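PDB 3QPE: mandelate racemase/muconate lactonizing protein from Paenibacillus sp., which probably acts on acid sugars as an enolase-superfamily enzyme, binding D-galacturonic acid at a magnesium site in its barrel domain. Local coordinates for residues Lys203-Ala208 / Leu229-Glu234; Thr133-Asp138 / Arg165-Lys170; Tyr284-Pro289 / Pro310-Asn315. All coordinates share one frame; numbering follows the deposited sequence.

Contact 1: residues Lys203-Ala208 / Leu229-Glu234; sequences KIMIDA and LYWLEE. With MG (magnesium ion), chain E; MG (magnesium ion), chain F; DGU (D-galacturonic acid), chain G.
M205 lies over one face of the W231 indole. Its CG sits above the five-membered ring, and SD lies 3.8 Å from the centroid of the six-membered ring of W231, a Met-aromatic contact. W231 CG stands between its own backbone N and carbonyl carbon (chi1 84°), which turns that face to M205. At the ring edge is I206 O, and W231 NE1 donates to E233 OE1 on the anti lone pair, 25° out of the indole plane. K203 CD packs over a face of the Y230 ring, 4.0 Å from its centroid and offset toward the rim; the Y230 hydroxyl bonds to E333. Strands 204-207 and 229-233 run parallel as neighbours in the beta/alpha barrel. Y230 N donates to I204 O (2.8 Å), and E233 N to I206 O (2.9 Å). On the other face of the sheet I206 CG1 meets L232 CD1 at 3.7 Å. The D207 and E233 carboxylates stack with their planes 24° apart. D207 OD2 and E233 OE2 both bind one magnesium ion, at 2.2 and 2.1 Å. E263, water and two galacturonate oxygens complete that site. D207 OD1 accepts from the backbone N of N209. E234 OE2 binds the second magnesium ion. The shared metal, with K168 paired to E233 and K170 bonded to D207, probably offsets the crowding of negative charge, so that the metal can hold the ligand through O5 and the carboxylate oxygen O6B.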
loop_
_atom_site.group_PDB
_atom_site.type_symbol
_atom_site.label_atom_id
_atom_site.label_comp_id
_atom_site.label_asym_id
_atom_site.label_seq_id
_atom_site.Cartn_x
_atom_site.Cartn_y
_atom_site.Cartn_z
ATOM N N LYS A 203 -19.529 -3.911 21.769
ATOM C CA LYS A 203 -18.837 -3.058 20.811
ATOM C C LYS A 203 -18.807 -3.722 19.458
ATOM O O LYS A 203 -18.397 -4.878 19.339
ATOM C CB LYS A 203 -17.427 -2.729 21.284
ATOM C CG LYS A 203 -17.423 -1.820 22.481
ATOM C CD LYS A 203 -16.005 -1.479 22.910
ATOM C CE LYS A 203 -16.017 -0.585 24.140
ATOM N NZ LYS A 203 -16.565 -1.302 25.326
ATOM N N ILE A 204 -19.271 -3.000 18.439
ATOM C CA ILE A 204 -19.375 -3.558 17.095
ATOM C C ILE A 204 -18.328 -2.951 16.177
ATOM O O ILE A 204 -18.232 -1.736 16.055
ATOM C CB ILE A 204 -20.758 -3.264 16.469
ATOM C CG1 ILE A 204 -21.873 -3.841 17.340
ATOM C CG2 ILE A 204 -20.816 -3.811 15.045
ATOM C CD1 ILE A 204 -21.760 -5.339 17.555
ATOM N N MET A 205 -17.555 -3.789 15.501
ATOM C CA MET A 205 -16.584 -3.250 14.572
ATOM C C MET A 205 -16.906 -3.792 13.189
ATOM O O MET A 205 -17.386 -4.914 13.055
ATOM C CB MET A 205 -15.171 -3.604 15.047
ATOM C CG MET A 205 -14.911 -3.057 16.459
ATOM S SD MET A 205 -13.818 -3.982 17.543
ATOM C CE MET A 205 -14.960 -5.227 18.156
ATOM N N ILE A 206 -16.676 -2.995 12.156
ATOM C CA ILE A 206 -16.887 -3.490 10.813
ATOM C C ILE A 206 -15.612 -3.419 9.996
ATOM O O ILE A 206 -14.793 -2.508 10.178
ATOM C CB ILE A 206 -18.052 -2.771 10.105
ATOM C CG1 ILE A 206 -17.797 -1.259 10.065
ATOM C CG2 ILE A 206 -19.357 -3.061 10.830
ATOM C CD1 ILE A 206 -18.899 -0.458 9.343
ATOM N N ASP A 207 -15.432 -4.397 9.113
ATOM C CA ASP A 207 -14.177 -4.535 8.382
ATOM C C ASP A 207 -14.489 -4.795 6.923
ATOM O O ASP A 207 -15.030 -5.841 6.565
ATOM C CB ASP A 207 -13.307 -5.647 9.001
ATOM C CG ASP A 207 -12.011 -5.885 8.244
ATOM O OD1 ASP A 207 -11.786 -5.236 7.205
ATOM O OD2 ASP A 207 -11.234 -6.770 8.677
ATOM N N ALA A 208 -14.153 -3.827 6.077
ATOM C CA ALA A 208 -14.562 -3.883 4.682
ATOM C C ALA A 208 -13.562 -4.597 3.792
ATOM O O ALA A 208 -13.850 -4.887 2.632
ATOM C CB ALA A 208 -14.837 -2.456 4.147
ATOM N N LEU A 229 -21.098 1.429 16.908
ATOM C CA LEU A 229 -19.937 1.236 16.045
ATOM C C LEU A 229 -18.721 1.783 16.744
ATOM O O LEU A 229 -18.641 2.981 17.016
ATOM C CB LEU A 229 -20.132 1.958 14.721
ATOM C CG LEU A 229 -20.200 1.104 13.461
ATOM C CD1 LEU A 229 -21.130 -0.105 13.627
ATOM C CD2 LEU A 229 -20.628 1.964 12.290
ATOM N N TYR A 230 -17.780 0.892 17.051
ATOM C CA TYR A 230 -16.577 1.257 17.788
ATOM C C TYR A 230 -15.463 1.644 16.819
ATOM O O TYR A 230 -14.810 2.680 16.995
ATOM C CB TYR A 230 -16.129 0.098 18.685
ATOM C CG TYR A 230 -14.946 0.442 19.552
ATOM C CD1 TYR A 230 -15.086 1.296 20.630
ATOM C CD2 TYR A 230 -13.690 -0.085 19.291
ATOM C CE1 TYR A 230 -14.012 1.631 21.428
ATOM C CE2 TYR A 230 -12.601 0.244 20.087
ATOM C CZ TYR A 230 -12.775 1.097 21.155
ATOM O OH TYR A 230 -11.712 1.440 21.965
ATOM N N TRP A 231 -15.259 0.830 15.789
ATOM C CA TRP A 231 -14.332 1.209 14.726
ATOM C C TRP A 231 -14.670 0.727 13.315
ATOM O O TRP A 231 -15.394 -0.252 13.111
ATOM C CB TRP A 231 -12.864 0.928 15.107
ATOM C CG TRP A 231 -12.325 -0.484 14.895
ATOM C CD1 TRP A 231 -12.516 -1.301 13.815
ATOM C CD2 TRP A 231 -11.468 -1.204 15.788
ATOM N NE1 TRP A 231 -11.838 -2.486 13.990
ATOM C CE2 TRP A 231 -11.192 -2.452 15.195
ATOM C CE3 TRP A 231 -10.907 -0.910 17.034
ATOM C CZ2 TRP A 231 -10.382 -3.410 15.810
ATOM C CZ3 TRP A 231 -10.100 -1.862 17.642
ATOM C CH2 TRP A 231 -9.848 -3.096 17.029
ATOM N N LEU A 232 -14.138 1.462 12.346
ATOM C CA LEU A 232 -14.233 1.135 10.941
ATOM C C LEU A 232 -12.859 0.744 10.443
ATOM O O LEU A 232 -11.940 1.562 10.461
ATOM C CB LEU A 232 -14.742 2.351 10.152
ATOM C CG LEU A 232 -14.753 2.230 8.627
ATOM C CD1 LEU A 232 -15.724 1.136 8.102
ATOM C CD2 LEU A 232 -15.067 3.595 8.003
ATOM N N GLU A 233 -12.732 -0.505 9.990
ATOM C CA GLU A 233 -11.449 -1.096 9.619
ATOM C C GLU A 233 -11.331 -1.306 8.107
ATOM O O GLU A 233 -12.197 -1.916 7.489
ATOM C CB GLU A 233 -11.271 -2.426 10.366
ATOM C CG GLU A 233 -10.160 -3.323 9.837
ATOM C CD GLU A 233 -9.832 -4.458 10.792
ATOM O OE1 GLU A 233 -10.305 -4.465 11.946
ATOM O OE2 GLU A 233 -9.063 -5.331 10.401
ATOM N N GLU A 234 -10.267 -0.780 7.514
ATOM C CA GLU A 234 -10.007 -0.944 6.086
ATOM C C GLU A 234 -11.224 -0.709 5.176
ATOM O O GLU A 234 -11.550 -1.547 4.342
ATOM C CB GLU A 234 -9.394 -2.317 5.796
ATOM C CG GLU A 234 -8.027 -2.536 6.451
ATOM C CD GLU A 234 -7.125 -3.466 5.632
ATOM O OE1 GLU A 234 -7.489 -4.629 5.382
ATOM O OE2 GLU A 234 -6.036 -3.046 5.229
HETATM MG MG MG E . -9.033 -6.593 8.747
HETATM MG MG MG F . -5.175 -1.099 4.789
HETATM O O1 DGU G . -5.832 -13.447 5.884
HETATM O O2 DGU G . -8.234 -12.725 4.592
HETATM O O5 DGU G . -8.830 -8.628 7.546
HETATM O O6B DGU G . -8.970 -8.165 10.295
HETATM C C1 DGU G . -6.640 -12.669 6.407
HETATM C C2 DGU G . -8.136 -12.643 6.022
HETATM C C3 DGU G . -8.865 -11.377 6.516
HETATM C C4 DGU G . -8.592 -11.024 7.999
HETATM C C5 DGU G . -9.196 -9.684 8.449
HETATM C C6 DGU G . -8.869 -9.358 9.924
HETATM O O3 DGU G . -10.279 -11.543 6.341
HETATM O O4 DGU G . -7.183 -10.938 8.209
HETATM O O6A DGU G . -8.535 -10.326 10.641
HETATM O O HOH W 1 -9.109 -5.569 6.810
HETATM O O HOH W 2 -3.212 -1.633 5.629
HETATM O O HOH W 3 -4.590 -1.874 2.709
HETATM O O HOH W 4 -6.983 -0.163 3.975
#

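Contact 2: residues Thr133-Asp138 / Arg165-Lys170; sequences TSLYFD and RHFKIK. With DGU (D-galacturonic acid), chain G.
Two parallel strands of the beta/alpha barrel, 126-135 and 167-170, bring a lysine pair to the galacturonate pocket. They belong to a beta-alpha-beta unit whose helix is 145-161. K168 and K170, one residue apart, form a K-x-K pair like that on the second barrel strand of mandelate racemase relatives. The backbones are held by K170 N donating to L135 O at 3.0 Å, with an N-H...O angle of 169°. L135 is the centre of an inverse gamma turn, and its CD1 packs on F167 CB at 3.7 Å. The Y136 and K170 side chains run alongside each other. K170 CE lies over one face of the Y136 ring, 3.8 Å from its centroid, in a CH-pi contact offset toward the rim. Bends at chi2 (-68°) and chi4 (-118°) bring K170 NZ close to galacturonate C5; its hydrogen bond goes to D207. F137 turns a ring edge to the K170 carbonyl. T133 and K168 also point the same way, with T133 OG1 near K168 CE and hydrogen-bonded to E336. Around K168 NZ, E233 and E336 supply salt bridges and Y131 a hydrogen bond, which probably fix its position. One water joins T133 OG1, Y136 OH, K170 NZ and galacturonate O6A. The ligand is gripped directly as well: Y136 OH pairs with galacturonate O3 at 2.9 Å, and K168 NZ donates to galacturonate O6B at 3.0 Å.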
loop_
_atom_site.group_PDB
_atom_site.type_symbol
_atom_site.label_atom_id
_atom_site.label_comp_id
_atom_site.label_asym_id
_atom_site.label_seq_id
_atom_site.Cartn_x
_atom_site.Cartn_y
_atom_site.Cartn_z
ATOM N N THR A 133 -13.840 -12.303 15.924
ATOM C CA THR A 133 -13.462 -11.860 14.585
ATOM C C THR A 133 -14.038 -12.773 13.495
ATOM O O THR A 133 -13.797 -12.568 12.306
ATOM C CB THR A 133 -11.915 -11.741 14.446
ATOM O OG1 THR A 133 -11.578 -10.919 13.316
ATOM C CG2 THR A 133 -11.261 -13.127 14.287
ATOM N N SER A 134 -14.843 -13.753 13.893
ATOM C CA SER A 134 -15.200 -14.856 12.985
ATOM C C SER A 134 -16.459 -14.646 12.121
ATOM O O SER A 134 -16.920 -15.582 11.469
ATOM C CB SER A 134 -15.365 -16.165 13.774
ATOM O OG SER A 134 -16.500 -16.083 14.632
ATOM N N LEU A 135 -16.997 -13.432 12.091
ATOM C CA LEU A 135 -18.256 -13.195 11.386
ATOM C C LEU A 135 -18.039 -12.803 9.925
ATOM O O LEU A 135 -18.152 -11.626 9.559
ATOM C CB LEU A 135 -19.091 -12.148 12.130
ATOM C CG LEU A 135 -19.467 -12.607 13.541
ATOM C CD1 LEU A 135 -19.958 -11.474 14.401
ATOM C CD2 LEU A 135 -20.520 -13.711 13.449
ATOM N N TYR A 136 -17.740 -13.804 9.103
ATOM C CA TYR A 136 -17.467 -13.615 7.688
ATOM C C TYR A 136 -18.758 -13.534 6.861
ATOM O O TYR A 136 -19.829 -13.381 7.428
ATOM C CB TYR A 136 -16.524 -14.727 7.205
ATOM C CG TYR A 136 -15.085 -14.393 7.539
ATOM C CD1 TYR A 136 -14.665 -14.273 8.859
ATOM C CD2 TYR A 136 -14.153 -14.157 6.529
ATOM C CE1 TYR A 136 -13.332 -13.932 9.168
ATOM C CE2 TYR A 136 -12.834 -13.811 6.828
ATOM C CZ TYR A 136 -12.430 -13.708 8.144
ATOM O OH TYR A 136 -11.122 -13.354 8.426
ATOM N N PHE A 137 -18.638 -13.587 5.531
ATOM C CA PHE A 137 -19.788 -13.589 4.624
ATOM C C PHE A 137 -20.376 -14.985 4.606
ATOM O O PHE A 137 -20.322 -15.681 3.594
ATOM C CB PHE A 137 -19.372 -13.218 3.192
ATOM C CG PHE A 137 -18.887 -11.797 3.049
ATOM C CD1 PHE A 137 -18.911 -10.945 4.137
ATOM C CD2 PHE A 137 -18.429 -11.319 1.833
ATOM C CE1 PHE A 137 -18.482 -9.605 4.021
ATOM C CE2 PHE A 137 -17.986 -9.985 1.710
ATOM C CZ PHE A 137 -18.023 -9.139 2.803
ATOM N N ASP A 138 -20.917 -15.390 5.741
ATOM C CA ASP A 138 -21.406 -16.754 5.899
ATOM C C ASP A 138 -22.814 -16.957 5.349
ATOM O O ASP A 138 -23.371 -18.060 5.415
ATOM C CB ASP A 138 -21.301 -17.144 7.361
ATOM C CG ASP A 138 -19.841 -17.133 7.843
ATOM O OD1 ASP A 138 -18.987 -17.606 7.069
ATOM O OD2 ASP A 138 -19.567 -16.633 8.950
ATOM N N ARG A 165 -18.387 -10.712 23.898
ATOM C CA ARG A 165 -19.344 -9.602 24.003
ATOM C C ARG A 165 -19.201 -8.615 22.846
ATOM O O ARG A 165 -20.128 -7.880 22.520
ATOM C CB ARG A 165 -19.163 -8.878 25.339
ATOM C CG ARG A 165 -19.520 -9.757 26.541
ATOM C CD ARG A 165 -20.963 -10.252 26.391
ATOM N NE ARG A 165 -21.363 -11.191 27.438
ATOM C CZ ARG A 165 -21.466 -12.506 27.274
ATOM N NH1 ARG A 165 -21.195 -13.068 26.101
ATOM N NH2 ARG A 165 -21.855 -13.263 28.289
ATOM N N HIS A 166 -18.031 -8.614 22.221
ATOM C CA HIS A 166 -17.735 -7.665 21.161
ATOM C C HIS A 166 -17.457 -8.431 19.880
ATOM O O HIS A 166 -16.846 -9.503 19.914
ATOM C CB HIS A 166 -16.517 -6.825 21.561
ATOM C CG HIS A 166 -16.568 -6.336 22.976
ATOM N ND1 HIS A 166 -17.448 -5.362 23.393
ATOM C CD2 HIS A 166 -15.871 -6.707 24.074
ATOM C CE1 HIS A 166 -17.281 -5.143 24.685
ATOM N NE2 HIS A 166 -16.334 -5.952 25.124
ATOM N N PHE A 167 -17.881 -7.869 18.754
ATOM C CA PHE A 167 -17.888 -8.586 17.487
ATOM C C PHE A 167 -17.383 -7.742 16.323
ATOM O O PHE A 167 -17.774 -6.588 16.169
ATOM C CB PHE A 167 -19.320 -9.077 17.189
ATOM C CG PHE A 167 -19.914 -9.870 18.310
ATOM C CD1 PHE A 167 -20.543 -9.231 19.369
ATOM C CD2 PHE A 167 -19.803 -11.260 18.331
ATOM C CE1 PHE A 167 -21.072 -9.958 20.423
ATOM C CE2 PHE A 167 -20.325 -11.990 19.379
ATOM C CZ PHE A 167 -20.965 -11.338 20.432
ATOM N N LYS A 168 -16.538 -8.330 15.482
ATOM C CA LYS A 168 -16.125 -7.663 14.257
ATOM C C LYS A 168 -16.756 -8.325 13.049
ATOM O O LYS A 168 -16.602 -9.524 12.818
ATOM C CB LYS A 168 -14.599 -7.624 14.111
ATOM C CG LYS A 168 -14.142 -6.834 12.887
ATOM C CD LYS A 168 -12.665 -6.465 12.970
ATOM C CE LYS A 168 -11.765 -7.531 12.365
ATOM N NZ LYS A 168 -10.329 -7.184 12.728
ATOM N N ILE A 169 -17.470 -7.529 12.271
ATOM C CA ILE A 169 -18.299 -8.051 11.205
ATOM C C ILE A 169 -17.702 -7.726 9.839
ATOM O O ILE A 169 -17.415 -6.568 9.546
ATOM C CB ILE A 169 -19.687 -7.388 11.289
ATOM C CG1 ILE A 169 -20.229 -7.462 12.719
ATOM C CG2 ILE A 169 -20.626 -7.975 10.264
ATOM C CD1 ILE A 169 -21.619 -6.865 12.871
ATOM N N LYS A 170 -17.509 -8.732 8.999
ATOM C CA LYS A 170 -17.057 -8.482 7.639
ATOM C C LYS A 170 -18.167 -7.809 6.837
ATOM O O LYS A 170 -19.292 -8.294 6.829
ATOM C CB LYS A 170 -16.667 -9.795 6.972
ATOM C CG LYS A 170 -15.464 -10.459 7.614
ATOM C CD LYS A 170 -14.191 -9.627 7.368
ATOM C CE LYS A 170 -12.925 -10.379 7.808
ATOM N NZ LYS A 170 -12.216 -9.649 8.907
HETATM O O1 DGU G . -5.832 -13.447 5.884
HETATM O O2 DGU G . -8.234 -12.725 4.592
HETATM O O5 DGU G . -8.830 -8.628 7.546
HETATM O O6B DGU G . -8.970 -8.165 10.295
HETATM C C1 DGU G . -6.640 -12.669 6.407
HETATM C C2 DGU G . -8.136 -12.643 6.022
HETATM C C3 DGU G . -8.865 -11.377 6.516
HETATM C C4 DGU G . -8.592 -11.024 7.999
HETATM C C5 DGU G . -9.196 -9.684 8.449
HETATM C C6 DGU G . -8.869 -9.358 9.924
HETATM O O3 DGU G . -10.279 -11.543 6.341
HETATM O O4 DGU G . -7.183 -10.938 8.209
HETATM O O6A DGU G . -8.535 -10.326 10.641
HETATM O O HOH W 5 -11.126 -11.740 10.791
HETATM O O HOH W 6 -14.288 -9.996 11.324
HETATM O O HOH W 7 -20.334 -10.530 7.882
#

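Contact 3: residues Tyr284-Pro289 / Pro310-Asn315; sequences YDIIWP and PHCYGN. With DGU (D-galacturonic acid), chain G.
A His-carboxylate pair on two barrel loops borders the galacturonate pocket: H311 from the loop after strand 307-308 and D285 from the loop after strand 281-282. Such a histidine-aspartate pair is familiar from mandelate racemase relatives. H311 ND1 donates to D285 OD1 at 2.8 Å. The acceptor uses its anti lone pair and lies near the imidazole plane, while the carboxylate is turned 44° from that plane. H311 CG is anti to its backbone N (chi1 168°), which points the ring into the pocket. From the far side of the ring, H311 NE2 meets galacturonate O4 at 2.5 Å, nearly straight at 177°. The other carboxylate oxygen, D285 OD2, is held by its own loop. I287 N donates to D285 OD2 at 2.8 Å from above the carboxylate plane, making an Asx turn. W288 N donates to D285 OD2 at 3.0 Å on the anti lone pair, which extends this to an Asx motif. One water donates to D285 OD1 and accepts from Y313 N. The backbones join where I286 N donates to H311 O at 2.9 Å. I286 CG2 packs on C312 CB at 3.7 Å, and I286 CB faces P310 CB; helix 316-325 lies against this apolar patch. N315 turns its ND2 to I287 CG1. Four bonds fix the D285 carboxylate between loop, water and imidazole. This probably helps to set the rotation of the H311 ring and to polarise it, leaving NE2 aimed at the sugar hydroxyl.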
loop_
_atom_site.group_PDB
_atom_site.type_symbol
_atom_site.label_atom_id
_atom_site.label_comp_id
_atom_site.label_asym_id
_atom_site.label_seq_id
_atom_site.Cartn_x
_atom_site.Cartn_y
_atom_site.Cartn_z
ATOM N N TYR A 284 -0.924 -3.622 12.563
ATOM C CA TYR A 284 0.143 -4.514 12.110
ATOM C C TYR A 284 0.012 -5.882 12.773
ATOM O O TYR A 284 -0.347 -5.989 13.948
ATOM C CB TYR A 284 1.523 -3.906 12.384
ATOM C CG TYR A 284 1.661 -2.547 11.729
ATOM C CD1 TYR A 284 1.998 -2.437 10.384
ATOM C CD2 TYR A 284 1.401 -1.384 12.437
ATOM C CE1 TYR A 284 2.096 -1.207 9.767
ATOM C CE2 TYR A 284 1.496 -0.135 11.821
ATOM C CZ TYR A 284 1.847 -0.057 10.490
ATOM O OH TYR A 284 1.942 1.174 9.871
ATOM N N ASP A 285 0.326 -6.920 12.011
ATOM C CA ASP A 285 0.113 -8.304 12.437
ATOM C C ASP A 285 0.994 -8.718 13.636
ATOM O O ASP A 285 2.104 -8.211 13.816
ATOM C CB ASP A 285 0.328 -9.212 11.221
ATOM C CG ASP A 285 0.133 -10.684 11.536
ATOM O OD1 ASP A 285 -1.021 -11.172 11.437
ATOM O OD2 ASP A 285 1.134 -11.349 11.829
ATOM N N ILE A 286 0.487 -9.618 14.469
ATOM C CA ILE A 286 1.163 -9.997 15.709
ATOM C C ILE A 286 2.380 -10.924 15.470
ATOM O O ILE A 286 3.245 -11.061 16.339
ATOM C CB ILE A 286 0.145 -10.622 16.702
ATOM C CG1 ILE A 286 0.755 -10.861 18.084
ATOM C CG2 ILE A 286 -0.491 -11.876 16.108
ATOM C CD1 ILE A 286 1.340 -9.608 18.724
ATOM N N ILE A 287 2.455 -11.523 14.276
ATOM C CA ILE A 287 3.573 -12.403 13.902
ATOM C C ILE A 287 4.580 -11.700 12.993
ATOM O O ILE A 287 5.776 -11.820 13.176
ATOM C CB ILE A 287 3.070 -13.676 13.177
ATOM C CG1 ILE A 287 1.924 -14.314 13.959
ATOM C CG2 ILE A 287 4.222 -14.662 12.928
ATOM C CD1 ILE A 287 2.306 -14.782 15.346
ATOM N N TRP A 288 4.077 -10.982 11.997
ATOM C CA TRP A 288 4.911 -10.218 11.091
ATOM C C TRP A 288 4.310 -8.816 10.987
ATOM O O TRP A 288 3.241 -8.643 10.395
ATOM C CB TRP A 288 4.972 -10.920 9.724
ATOM C CG TRP A 288 5.725 -10.141 8.708
ATOM C CD1 TRP A 288 7.051 -10.239 8.416
ATOM C CD2 TRP A 288 5.203 -9.106 7.863
ATOM N NE1 TRP A 288 7.391 -9.343 7.434
ATOM C CE2 TRP A 288 6.275 -8.630 7.078
ATOM C CE3 TRP A 288 3.930 -8.541 7.687
ATOM C CZ2 TRP A 288 6.115 -7.613 6.131
ATOM C CZ3 TRP A 288 3.775 -7.529 6.749
ATOM C CH2 TRP A 288 4.862 -7.080 5.981
ATOM N N PRO A 289 4.991 -7.801 11.548
ATOM C CA PRO A 289 6.381 -7.749 12.032
ATOM C C PRO A 289 6.681 -8.344 13.413
ATOM O O PRO A 289 7.857 -8.420 13.770
ATOM C CB PRO A 289 6.681 -6.246 12.043
ATOM C CG PRO A 289 5.360 -5.628 12.354
ATOM C CD PRO A 289 4.321 -6.493 11.684
ATOM N N PRO A 310 -3.178 -5.216 17.389
ATOM C CA PRO A 310 -2.468 -6.108 16.466
ATOM C C PRO A 310 -3.404 -7.069 15.733
ATOM O O PRO A 310 -4.236 -7.708 16.373
ATOM C CB PRO A 310 -1.541 -6.899 17.389
ATOM C CG PRO A 310 -1.304 -5.983 18.565
ATOM C CD PRO A 310 -2.676 -5.326 18.766
ATOM N N HIS A 311 -3.245 -7.170 14.412
ATOM C CA HIS A 311 -4.017 -8.095 13.584
ATOM C C HIS A 311 -3.590 -9.517 13.916
ATOM O O HIS A 311 -2.396 -9.798 14.085
ATOM C CB HIS A 311 -3.742 -7.824 12.103
ATOM C CG HIS A 311 -4.262 -8.883 11.179
ATOM N ND1 HIS A 311 -3.594 -10.069 10.954
ATOM C CD2 HIS A 311 -5.372 -8.923 10.406
ATOM C CE1 HIS A 311 -4.278 -10.801 10.091
ATOM N NE2 HIS A 311 -5.365 -10.133 9.749
ATOM N N CYS A 312 -4.567 -10.408 14.033
ATOM C CA CYS A 312 -4.264 -11.822 14.203
ATOM C C CYS A 312 -5.381 -12.614 13.540
ATOM O O CYS A 312 -6.514 -12.601 13.990
ATOM C CB CYS A 312 -4.163 -12.185 15.677
ATOM S SG CYS A 312 -3.791 -13.931 15.956
ATOM N N TYR A 313 -5.045 -13.270 12.446
ATOM C CA TYR A 313 -5.979 -14.159 11.775
ATOM C C TYR A 313 -5.135 -15.070 10.906
ATOM O O TYR A 313 -4.231 -14.606 10.211
ATOM C CB TYR A 313 -7.009 -13.387 10.932
ATOM C CG TYR A 313 -8.159 -14.289 10.540
ATOM C CD1 TYR A 313 -9.207 -14.519 11.416
ATOM C CD2 TYR A 313 -8.159 -14.954 9.328
ATOM C CE1 TYR A 313 -10.266 -15.385 11.076
ATOM C CE2 TYR A 313 -9.210 -15.814 8.977
ATOM C CZ TYR A 313 -10.254 -16.021 9.857
ATOM O OH TYR A 313 -11.296 -16.872 9.526
ATOM N N GLY A 314 -5.399 -16.371 10.981
ATOM C CA GLY A 314 -4.660 -17.326 10.187
ATOM C C GLY A 314 -3.557 -17.995 10.992
ATOM O O GLY A 314 -2.859 -18.873 10.486
ATOM N N ASN A 315 -3.405 -17.573 12.245
ATOM C CA ASN A 315 -2.384 -18.118 13.128
ATOM C C ASN A 315 -2.866 -18.049 14.568
ATOM O O ASN A 315 -2.827 -16.997 15.204
ATOM C CB ASN A 315 -1.061 -17.355 12.962
ATOM C CG ASN A 315 0.088 -18.022 13.680
ATOM O OD1 ASN A 315 -0.095 -18.586 14.754
ATOM N ND2 ASN A 315 1.283 -17.967 13.087
HETATM O O1 DGU G . -5.832 -13.447 5.884
HETATM O O2 DGU G . -8.234 -12.725 4.592
HETATM O O5 DGU G . -8.830 -8.628 7.546
HETATM O O6B DGU G . -8.970 -8.165 10.295
HETATM C C1 DGU G . -6.640 -12.669 6.407
HETATM C C2 DGU G . -8.136 -12.643 6.022
HETATM C C3 DGU G . -8.865 -11.377 6.516
HETATM C C4 DGU G . -8.592 -11.024 7.999
HETATM C C5 DGU G . -9.196 -9.684 8.449
HETATM C C6 DGU G . -8.869 -9.358 9.924
HETATM O O3 DGU G . -10.279 -11.543 6.341
HETATM O O4 DGU G . -7.183 -10.938 8.209
HETATM O O6A DGU G . -8.535 -10.326 10.641
HETATM O O HOH W 8 -1.899 -13.604 12.321
#

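From the N terminus, contact 2 comes first. It closes the loop from strand 126-135 through helix 145-161 to strand 167-170. Contact 1 follows, closing strand 204-207, helix 214-223 and strand 229-233. Contact 3 is last, joining the loops on either side of helix 291-303 and strand 307-308. The three loops are in series; none crosses or encloses another. Contacts 1 and 2 share one sheet, with strands 167-170 and 204-207 side by side. Contacts 1 and 3 do not touch, their centres about 18 Å apart. Contact 3 meets contact 2 through Y313, packed against Y136 and T133. All three converge on the galacturonate.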